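PDB 2W40: glycerol kinase, putative from Plasmodium falciparum, which probably catalyses the ATP-dependent phosphorylation of glycerol to sn-glycerol 3-phosphate, the one-step route of glycerol breakdown through glycerol kinase. Local coordinates for residues Y21-N26 with V456-S461; C266-G271 with K421-F426; I90-T95 with K154-D159. One frame throughout, in Å; residues are numbered along the deposited sequence. Where two conformers were deposited one is given.

Contact 1 of 3, residues Y21-N26 with V456-S461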
loop_
_atom_site.group_PDB
_atom_site.type_symbol
_atom_site.label_atom_id
_atom_site.label_comp_id
_atom_site.label_asym_id
_atom_site.label_seq_id
_atom_site.Cartn_x
_atom_site.Cartn_y
_atom_site.Cartn_z
ATOM N N TYR C 21 -6.093 10.997 -39.847
ATOM C CA TYR C 21 -6.971 12.127 -39.859
ATOM C C TYR C 21 -7.352 12.517 -41.281
ATOM O O TYR C 21 -6.510 12.562 -42.161
ATOM C CB TYR C 21 -6.381 13.346 -39.176
ATOM C CG TYR C 21 -6.219 13.216 -37.672
ATOM C CD1 TYR C 21 -7.193 13.718 -36.839
ATOM C CD2 TYR C 21 -5.047 12.782 -37.077
ATOM C CE1 TYR C 21 -7.115 13.661 -35.488
ATOM C CE2 TYR C 21 -4.985 12.679 -35.718
ATOM C CZ TYR C 21 -6.009 13.167 -34.912
ATOM O OH TYR C 21 -5.954 13.150 -33.537
ATOM N N ASP C 22 -8.634 12.805 -41.467
ATOM C CA ASP C 22 -9.059 13.404 -42.746
ATOM C C ASP C 22 -8.647 14.904 -42.671
ATOM O O ASP C 22 -8.152 15.377 -41.675
ATOM C CB ASP C 22 -10.551 13.201 -43.011
ATOM C CG ASP C 22 -11.467 14.012 -42.137
ATOM O OD1 ASP C 22 -11.093 14.994 -41.469
ATOM O OD2 ASP C 22 -12.689 13.665 -42.237
ATOM N N GLU C 23 -8.879 15.688 -43.736
ATOM C CA GLU C 23 -8.431 17.059 -43.784
ATOM C C GLU C 23 -9.272 18.049 -43.037
ATOM O O GLU C 23 -8.939 19.230 -42.990
ATOM C CB GLU C 23 -8.159 17.461 -45.230
ATOM C CG GLU C 23 -7.116 16.562 -45.892
ATOM C CD GLU C 23 -6.745 16.875 -47.310
ATOM O OE1 GLU C 23 -7.666 17.199 -48.049
ATOM O OE2 GLU C 23 -5.551 16.796 -47.679
ATOM N N GLU C 24 -10.379 17.575 -42.432
ATOM C CA GLU C 24 -11.161 18.308 -41.438
ATOM C C GLU C 24 -10.873 17.871 -40.018
ATOM O O GLU C 24 -11.513 18.294 -39.072
ATOM C CB GLU C 24 -12.671 18.225 -41.796
ATOM C CG GLU C 24 -12.978 18.800 -43.230
ATOM C CD GLU C 24 -12.897 20.386 -43.281
ATOM O OE1 GLU C 24 -13.099 21.060 -42.208
ATOM O OE2 GLU C 24 -12.626 20.962 -44.407
ATOM N N LEU C 25 -9.763 17.122 -39.888
ATOM C CA LEU C 25 -9.242 16.713 -38.588
ATOM C C LEU C 25 -10.218 15.817 -37.810
ATOM O O LEU C 25 -10.142 15.691 -36.565
ATOM C CB LEU C 25 -8.766 17.926 -37.783
ATOM C CG LEU C 25 -7.613 18.691 -38.385
ATOM C CD1 LEU C 25 -7.332 19.919 -37.524
ATOM C CD2 LEU C 25 -6.342 17.733 -38.643
ATOM N N ASN C 26 -10.988 15.063 -38.560
ATOM C CA ASN C 26 -11.737 13.907 -38.033
ATOM C C ASN C 26 -10.851 12.639 -38.104
ATOM O O ASN C 26 -10.185 12.410 -39.107
ATOM C CB ASN C 26 -12.993 13.602 -38.882
ATOM C CG ASN C 26 -13.923 14.781 -39.046
ATOM O OD1 ASN C 26 -14.203 15.243 -40.213
ATOM N ND2 ASN C 26 -14.428 15.281 -37.932
ATOM N N VAL C 456 2.884 20.757 -45.577
ATOM C CA VAL C 456 2.569 20.476 -46.978
ATOM C C VAL C 456 1.355 21.274 -47.551
ATOM O O VAL C 456 0.844 20.945 -48.642
ATOM C CB VAL C 456 2.399 18.967 -47.243
ATOM C CG1 VAL C 456 3.712 18.180 -47.009
ATOM C CG2 VAL C 456 1.264 18.352 -46.420
ATOM N N LYS C 457 0.962 22.320 -46.828
ATOM C CA LYS C 457 -0.047 23.294 -47.235
ATOM C C LYS C 457 -1.443 22.695 -47.431
ATOM O O LYS C 457 -2.210 23.100 -48.359
ATOM C CB LYS C 457 0.353 23.951 -48.544
ATOM C CG LYS C 457 1.836 24.366 -48.729
ATOM C CD LYS C 457 2.184 25.355 -47.787
ATOM C CE LYS C 457 3.564 26.054 -48.184
ATOM N NZ LYS C 457 4.059 26.745 -46.969
ATOM N N ILE C 458 -1.823 21.758 -46.549
ATOM C CA ILE C 458 -3.219 21.199 -46.543
ATOM C C ILE C 458 -4.206 22.319 -46.283
ATOM O O ILE C 458 -5.266 22.374 -46.904
ATOM C CB ILE C 458 -3.432 20.070 -45.514
ATOM C CG1 ILE C 458 -2.538 18.906 -45.892
ATOM C CG2 ILE C 458 -4.905 19.734 -45.433
ATOM C CD1 ILE C 458 -2.697 17.581 -45.140
ATOM N N TRP C 459 -3.846 23.202 -45.348
ATOM C CA TRP C 459 -4.588 24.407 -45.032
ATOM C C TRP C 459 -3.552 25.495 -45.255
ATOM O O TRP C 459 -2.305 25.275 -45.093
ATOM C CB TRP C 459 -5.008 24.375 -43.553
ATOM C CG TRP C 459 -5.520 23.038 -43.102
ATOM C CD1 TRP C 459 -6.761 22.507 -43.297
ATOM C CD2 TRP C 459 -4.815 22.048 -42.275
ATOM N NE1 TRP C 459 -6.849 21.270 -42.733
ATOM C CE2 TRP C 459 -5.661 20.953 -42.123
ATOM C CE3 TRP C 459 -3.521 21.965 -41.756
ATOM C CZ2 TRP C 459 -5.296 19.795 -41.426
ATOM C CZ3 TRP C 459 -3.169 20.830 -41.047
ATOM C CH2 TRP C 459 -4.022 19.756 -40.897
ATOM N N ASP C 460 -4.059 26.676 -45.445
ATOM C CA ASP C 460 -3.206 27.865 -45.689
ATOM C C ASP C 460 -2.306 28.288 -44.514
ATOM O O ASP C 460 -1.071 28.613 -44.684
ATOM C CB ASP C 460 -4.144 28.990 -46.124
ATOM C CG ASP C 460 -5.004 28.576 -47.354
ATOM O OD1 ASP C 460 -4.382 28.063 -48.338
ATOM O OD2 ASP C 460 -6.283 28.680 -47.332
ATOM N N SER C 461 -2.914 28.250 -43.317
ATOM C CA SER C 461 -2.395 28.937 -42.158
ATOM C C SER C 461 -2.952 28.243 -40.954
ATOM O O SER C 461 -3.991 27.654 -41.024
ATOM C CB SER C 461 -2.900 30.398 -42.073
ATOM O OG SER C 461 -4.315 30.492 -41.831
#
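Trp459 reaches from the loop after helix 443-455 to Glu23 and Leu25, in the tight turn of a beta-hairpin. The turn, which joins strands 15-21 and 27-34, is type I from Asp22 to Leu25. Leu25 then has a positive phi and Asp22 N bonds to Asn26 O, the pattern of a G1-bulge hairpin. On the partner side, the helix closes with a Schellman motif in which Lys457 is the positive-phi residue, after which Ile458 and Trp459 lie beside the hairpin.

Tryptophan suits its place because it offers both a donor and a broad apolar surface. Its NE1 gives a nearly straight bond to Glu23 O (2.9 Å, N-H...O 166°), with the acceptor lying practically in the indole plane at the ring edge. Further along the ring, CZ2 meets Leu25 CD2 at 3.6 Å. One indole face carries the CG2 methyl of Ile458, offset toward the rim. CG1 of that isoleucine lies beside the backbone N (chi1 -63°), which leaves CG2 anti to that N and over the indole.

The Glu23 chain, extended beyond CG, crosses Ile458 at about a right angle; CB and CG pack on CG2, and the carboxylate, also against Ile458, forms a salt bridge with Lys77. Leu454 and Ile6 also touch the indole. At the far end of the glutamate, OE2 lies 3.9 Å from Ile458 CD1.

Contact 2 of 3, residues C266-G271 with K421-F426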
loop_
_atom_site.group_PDB
_atom_site.type_symbol
_atom_site.label_atom_id
_atom_site.label_comp_id
_atom_site.label_asym_id
_atom_site.label_seq_id
_atom_site.Cartn_x
_atom_site.Cartn_y
_atom_site.Cartn_z
ATOM N N CYS C 266 -3.104 21.265 -19.515
ATOM C CA CYS C 266 -2.664 20.144 -18.703
ATOM C C CYS C 266 -3.138 18.848 -19.336
ATOM O O CYS C 266 -4.326 18.689 -19.600
ATOM C CB CYS C 266 -3.166 20.305 -17.300
ATOM S SG CYS C 266 -2.531 19.037 -16.208
ATOM N N THR C 267 -2.195 17.945 -19.655
ATOM C CA THR C 267 -2.467 16.659 -20.189
ATOM C C THR C 267 -2.319 15.600 -19.116
ATOM O O THR C 267 -1.295 15.568 -18.424
ATOM C CB THR C 267 -1.500 16.333 -21.398
ATOM O OG1 THR C 267 -1.621 17.338 -22.466
ATOM C CG2 THR C 267 -1.783 14.964 -21.964
ATOM N N TYR C 268 -3.330 14.725 -19.031
ATOM C CA TYR C 268 -3.374 13.622 -18.139
ATOM C C TYR C 268 -3.156 12.356 -18.976
ATOM O O TYR C 268 -3.981 11.964 -19.825
ATOM C CB TYR C 268 -4.743 13.512 -17.417
ATOM C CG TYR C 268 -5.047 14.688 -16.502
ATOM C CD1 TYR C 268 -4.958 14.583 -15.149
ATOM C CD2 TYR C 268 -5.566 15.862 -16.980
ATOM C CE1 TYR C 268 -5.260 15.606 -14.319
ATOM C CE2 TYR C 268 -5.851 16.957 -16.085
ATOM C CZ TYR C 268 -5.739 16.805 -14.792
ATOM O OH TYR C 268 -6.108 17.893 -13.973
ATOM N N GLY C 269 -2.066 11.689 -18.701
ATOM C CA GLY C 269 -1.661 10.496 -19.399
ATOM C C GLY C 269 -0.853 9.577 -18.462
ATOM O O GLY C 269 -1.117 9.517 -17.278
ATOM N N THR C 270 0.149 8.886 -19.018
ATOM C CA THR C 270 1.114 8.163 -18.163
ATOM C C THR C 270 1.660 9.037 -17.043
ATOM O O THR C 270 1.724 8.587 -15.869
ATOM C CB THR C 270 2.244 7.635 -19.058
ATOM O OG1 THR C 270 1.730 6.759 -20.091
ATOM C CG2 THR C 270 3.278 6.890 -18.319
ATOM N N GLY C 271 2.061 10.241 -17.369
ATOM C CA GLY C 271 2.276 11.324 -16.380
ATOM C C GLY C 271 1.256 12.426 -16.585
ATOM O O GLY C 271 0.407 12.340 -17.454
ATOM N N LYS C 421 -15.620 12.386 -14.322
ATOM C CA LYS C 421 -16.165 13.617 -13.708
ATOM C C LYS C 421 -15.795 13.807 -12.238
ATOM O O LYS C 421 -15.427 14.912 -11.883
ATOM C CB LYS C 421 -17.703 13.732 -13.844
ATOM C CG LYS C 421 -18.163 13.989 -15.288
ATOM C CD LYS C 421 -19.608 13.490 -15.468
ATOM C CE LYS C 421 -20.381 14.220 -16.556
ATOM N NZ LYS C 421 -21.777 14.627 -16.049
ATOM N N PRO C 422 -15.936 12.765 -11.370
ATOM C CA PRO C 422 -15.475 13.024 -9.990
ATOM C C PRO C 422 -13.996 13.321 -9.863
ATOM O O PRO C 422 -13.607 14.142 -9.070
ATOM C CB PRO C 422 -15.838 11.774 -9.208
ATOM C CG PRO C 422 -16.183 10.775 -10.223
ATOM C CD PRO C 422 -16.617 11.448 -11.500
ATOM N N PHE C 423 -13.201 12.709 -10.695
ATOM C CA PHE C 423 -11.766 13.073 -10.695
ATOM C C PHE C 423 -11.523 14.503 -11.116
ATOM O O PHE C 423 -10.826 15.290 -10.392
ATOM C CB PHE C 423 -11.019 12.115 -11.662
ATOM C CG PHE C 423 -9.552 12.379 -11.763
ATOM C CD1 PHE C 423 -8.701 12.257 -10.680
ATOM C CD2 PHE C 423 -9.007 12.824 -12.963
ATOM C CE1 PHE C 423 -7.281 12.510 -10.785
ATOM C CE2 PHE C 423 -7.635 13.094 -13.041
ATOM C CZ PHE C 423 -6.767 12.894 -11.971
ATOM N N MET C 424 -12.120 14.924 -12.243
ATOM C CA MET C 424 -11.927 16.300 -12.704
ATOM C C MET C 424 -12.506 17.303 -11.695
ATOM O O MET C 424 -11.947 18.395 -11.466
ATOM C CB MET C 424 -12.543 16.429 -14.082
ATOM C CG MET C 424 -11.790 15.707 -15.198
ATOM S SD MET C 424 -9.897 15.901 -15.056
ATOM C CE MET C 424 -9.893 17.516 -15.569
ATOM N N GLN C 425 -13.626 16.950 -11.042
ATOM C CA GLN C 425 -14.208 17.845 -10.037
ATOM C C GLN C 425 -13.232 18.018 -8.842
ATOM O O GLN C 425 -13.017 19.103 -8.376
ATOM C CB GLN C 425 -15.563 17.325 -9.597
ATOM C CG GLN C 425 -16.238 18.321 -8.644
ATOM C CD GLN C 425 -16.511 19.692 -9.279
ATOM O OE1 GLN C 425 -17.299 19.766 -10.210
ATOM N NE2 GLN C 425 -15.917 20.709 -8.768
ATOM N N PHE C 426 -12.637 16.900 -8.426
ATOM C CA PHE C 426 -11.644 16.935 -7.323
ATOM C C PHE C 426 -10.434 17.782 -7.717
ATOM O O PHE C 426 -9.944 18.560 -6.916
ATOM C CB PHE C 426 -11.209 15.536 -6.941
ATOM C CG PHE C 426 -10.387 15.492 -5.724
ATOM C CD1 PHE C 426 -10.951 15.537 -4.472
ATOM C CD2 PHE C 426 -9.001 15.445 -5.768
ATOM C CE1 PHE C 426 -10.217 15.496 -3.340
ATOM C CE2 PHE C 426 -8.272 15.435 -4.599
ATOM C CZ PHE C 426 -8.884 15.441 -3.407
#
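The hydroxyl of Tyr268 is hydrogen-bonded to Asn427 OD1, which lets a tyrosine lie in the apolar setting it shares with Phe423 and Met424. Asn427 also uses ND2 to bond Phe423 O, so this asparagine, one turn further along helix 421-431, bonds both the tyrosine hydroxyl and the backbone of Phe423. Tyr268 is the last residue of strand 264-268. Between strand and helix the contact is made entirely by these three buried side chains, Tyr268, Phe423 and Met424, while the backbones stay well apart: the closest CA atoms, those of Tyr268 and Met424, are 10.5 Å from each other.

Met424 supplies the sulfur. Bends at chi2 and chi3 fold its chain over the phenol, so that SD sits over one ring face, 4.5 Å from the centroid of the Tyr268 ring and 22° off its normal. This is a Met-aromatic contact, and an unbranched, flexible thioether is well suited to it. The methyl continues past the sulfur to the far end of the ring, with Met424 CE 4.1 Å from Tyr268 CE2 and equally near the hydroxyl oxygen.

Phe423 meets the phenol obliquely, at CD1 and CE1. Its CG is anti to the backbone N (chi1 180°), which sends the ring out from the helix until CE2 comes within 3.7 Å of Tyr268 CE1. Tyr268 CD1 lies in the plane of the Phe423 ring, at its edge. The two ring planes stand at 81°, with centroids 5.6 Å apart.

Immediately after Tyr268 comes Gly269-Thr270-Gly271, and Thr270 binds ADP in another structure of this protein, as does Gly416. The strand-helix packing therefore lies just behind the nucleotide site, where Gly269-Thr270-Gly271 probably belongs to a phosphate-binding loop, as in other members of the sugar kinase/Hsp70/actin superfamily.

Contact 3 of 3, residues I90-T95 with K154-D159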
loop_
_atom_site.group_PDB
_atom_site.type_symbol
_atom_site.label_atom_id
_atom_site.label_comp_id
_atom_site.label_asym_id
_atom_site.label_seq_id
_atom_site.Cartn_x
_atom_site.Cartn_y
_atom_site.Cartn_z
ATOM N N ILE C 90 20.805 4.811 -27.783
ATOM C CA ILE C 90 22.100 4.987 -28.472
ATOM C C ILE C 90 22.217 3.726 -29.388
ATOM O O ILE C 90 22.083 2.543 -28.941
ATOM C CB ILE C 90 23.320 5.137 -27.531
ATOM C CG1 ILE C 90 23.055 6.289 -26.544
ATOM C CG2 ILE C 90 24.645 5.359 -28.302
ATOM C CD1 ILE C 90 24.168 6.572 -25.511
ATOM N N TRP C 91 22.417 3.999 -30.672
ATOM C CA TRP C 91 22.487 2.916 -31.637
ATOM C C TRP C 91 23.667 3.067 -32.603
ATOM O O TRP C 91 24.290 4.085 -32.675
ATOM C CB TRP C 91 21.210 2.768 -32.465
ATOM C CG TRP C 91 20.748 3.924 -33.317
ATOM C CD1 TRP C 91 20.967 4.103 -34.653
ATOM C CD2 TRP C 91 19.867 5.031 -32.922
ATOM N NE1 TRP C 91 20.367 5.233 -35.103
ATOM C CE2 TRP C 91 19.652 5.825 -34.086
ATOM C CE3 TRP C 91 19.303 5.438 -31.717
ATOM C CZ2 TRP C 91 18.819 6.955 -34.066
ATOM C CZ3 TRP C 91 18.465 6.573 -31.700
ATOM C CH2 TRP C 91 18.227 7.312 -32.859
ATOM N N ASP C 92 23.980 1.971 -33.295
ATOM C CA ASP C 92 25.008 1.937 -34.311
ATOM C C ASP C 92 24.487 2.661 -35.584
ATOM O O ASP C 92 23.436 2.285 -36.114
ATOM C CB ASP C 92 25.380 0.499 -34.696
ATOM C CG ASP C 92 26.414 0.467 -35.803
ATOM O OD1 ASP C 92 27.483 1.032 -35.631
ATOM O OD2 ASP C 92 26.160 -0.209 -36.795
ATOM N N ARG C 93 25.217 3.642 -36.089
ATOM C CA ARG C 93 24.810 4.402 -37.261
ATOM C C ARG C 93 24.607 3.567 -38.525
ATOM O O ARG C 93 23.622 3.682 -39.255
ATOM C CB ARG C 93 25.871 5.459 -37.498
ATOM C CG ARG C 93 25.648 6.354 -38.707
ATOM C CD ARG C 93 26.490 7.610 -38.648
ATOM N NE ARG C 93 27.895 7.358 -38.340
ATOM C CZ ARG C 93 28.754 6.807 -39.173
ATOM N NH1 ARG C 93 28.366 6.410 -40.392
ATOM N NH2 ARG C 93 29.981 6.620 -38.789
ATOM N N ILE C 94 25.574 2.714 -38.791
ATOM C CA ILE C 94 25.601 2.000 -40.083
ATOM C C ILE C 94 24.577 0.886 -40.132
ATOM O O ILE C 94 23.849 0.778 -41.136
ATOM C CB ILE C 94 26.969 1.467 -40.415
ATOM C CG1 ILE C 94 27.926 2.603 -40.672
ATOM C CG2 ILE C 94 26.855 0.518 -41.677
ATOM C CD1 ILE C 94 27.576 3.521 -41.810
ATOM N N THR C 95 24.456 0.080 -39.071
ATOM C CA THR C 95 23.460 -0.993 -39.021
ATOM C C THR C 95 22.055 -0.646 -38.412
ATOM O O THR C 95 21.082 -1.353 -38.660
ATOM C CB THR C 95 23.990 -2.179 -38.186
ATOM O OG1 THR C 95 24.112 -1.803 -36.809
ATOM C CG2 THR C 95 25.373 -2.690 -38.750
ATOM N N LYS C 154 30.859 4.067 -25.096
ATOM C CA LYS C 154 31.851 5.071 -25.005
ATOM C C LYS C 154 32.718 5.133 -26.260
ATOM O O LYS C 154 33.027 6.219 -26.810
ATOM C CB LYS C 154 32.731 4.856 -23.734
ATOM C CG LYS C 154 33.810 5.911 -23.551
ATOM C CD LYS C 154 34.675 5.663 -22.312
ATOM N N GLN C 155 33.186 3.967 -26.691
ATOM C CA GLN C 155 34.093 3.893 -27.856
ATOM C C GLN C 155 33.439 4.409 -29.154
ATOM O O GLN C 155 34.063 5.016 -30.051
ATOM C CB GLN C 155 34.525 2.440 -28.014
ATOM C CG GLN C 155 35.550 2.008 -26.870
ATOM C CD GLN C 155 35.833 0.503 -26.759
ATOM O OE1 GLN C 155 36.447 0.095 -25.749
ATOM N NE2 GLN C 155 35.373 -0.291 -27.691
ATOM N N LYS C 156 32.190 4.041 -29.335
ATOM C CA LYS C 156 31.467 4.369 -30.572
ATOM C C LYS C 156 30.974 5.812 -30.552
ATOM O O LYS C 156 30.838 6.369 -31.637
ATOM C CB LYS C 156 30.312 3.429 -30.821
ATOM C CG LYS C 156 30.714 1.974 -31.211
ATOM C CD LYS C 156 29.579 1.028 -31.338
ATOM C CE LYS C 156 28.827 1.273 -32.589
ATOM N NZ LYS C 156 29.617 1.278 -33.842
ATOM N N ILE C 157 30.757 6.434 -29.388
ATOM C CA ILE C 157 30.561 7.903 -29.369
ATOM C C ILE C 157 31.885 8.589 -29.729
ATOM O O ILE C 157 31.956 9.412 -30.614
ATOM C CB ILE C 157 30.047 8.383 -28.019
ATOM C CG1 ILE C 157 28.597 7.886 -27.810
ATOM C CG2 ILE C 157 30.065 9.906 -27.940
ATOM C CD1 ILE C 157 28.089 8.020 -26.383
ATOM N N ASP C 158 32.959 8.111 -29.089
ATOM C CA ASP C 158 34.265 8.662 -29.396
ATOM C C ASP C 158 34.610 8.607 -30.904
ATOM O O ASP C 158 35.103 9.597 -31.460
ATOM C CB ASP C 158 35.393 8.044 -28.591
ATOM C CG ASP C 158 35.269 8.234 -27.031
ATOM O OD1 ASP C 158 34.399 8.998 -26.453
ATOM O OD2 ASP C 158 36.073 7.520 -26.346
ATOM N N ASP C 159 34.388 7.486 -31.555
ATOM C CA ASP C 159 34.682 7.356 -32.953
ATOM C C ASP C 159 33.631 7.781 -33.963
ATOM O O ASP C 159 33.830 7.539 -35.180
ATOM C CB ASP C 159 35.246 5.981 -33.283
ATOM C CG ASP C 159 34.250 4.853 -33.303
ATOM O OD1 ASP C 159 33.019 5.154 -33.239
ATOM O OD2 ASP C 159 34.737 3.633 -33.386
#
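Asp92 and Lys156 form a salt bridge between the end of strand 88-92 and helix 151-158, and the aspartate at the same time organises an Asx motif in the turn that follows the strand. The strand pairs antiparallel with strand 162-166 in a small two-stranded sheet, against which the helix rests.

Followed outward from the backbone, the aspartate meets a partner at each atom. CB lies 4.1 Å from Lys156 CE. CG, 3.8 Å from Lys156 NZ, stands anti to the backbone N (chi1 178°), which places the carboxylate between the lysine and the turn. From there the two oxygens divide the work. OD1 takes the bridge, 2.8 Å from Lys156 NZ, approached on its anti side and 30° out of the carboxylate plane. OD2 turns the other way and is gripped twice by Thr95: OG1 donates to its anti lone pair at 2.6 Å, and the backbone N, from above the plane, at 2.9 Å. Aspartate is apt here, short enough to hold a turn three residues on yet charged for the lysine.

Lys156 reaches it by bending at chi3 and chi4, and its NZ also bonds to Thr161 OG1, just ahead of strand 162-166. Deeper in, the partners become apolar: Ile147 and Ile164 touch Ile157, Leu146 and Ala162 touch Ile90, and between these two isoleucines the CD1 methyls stand 4.3 Å apart.

Contact 2 is the core contact, all three of its touching residues being buried; contacts 1 and 3 are only partly buried and lie farther from the chain's centre. Contacts 2 and 3 both set a helix against a strand, contact 3 in the N-terminal and contact 2 in the C-terminal FGGY kinase domain, on opposite sides of that centre. Contact 1 instead brings two loops together from near the two ends of the sequence. Chemistry follows place: aromatic rings and sulfur in the interior, one indole donor backed by apolar packing at contact 1, and a charged pair beside isoleucines at contact 3. Of the three, contact 2 alone adjoins the nucleotide site, and none touches another.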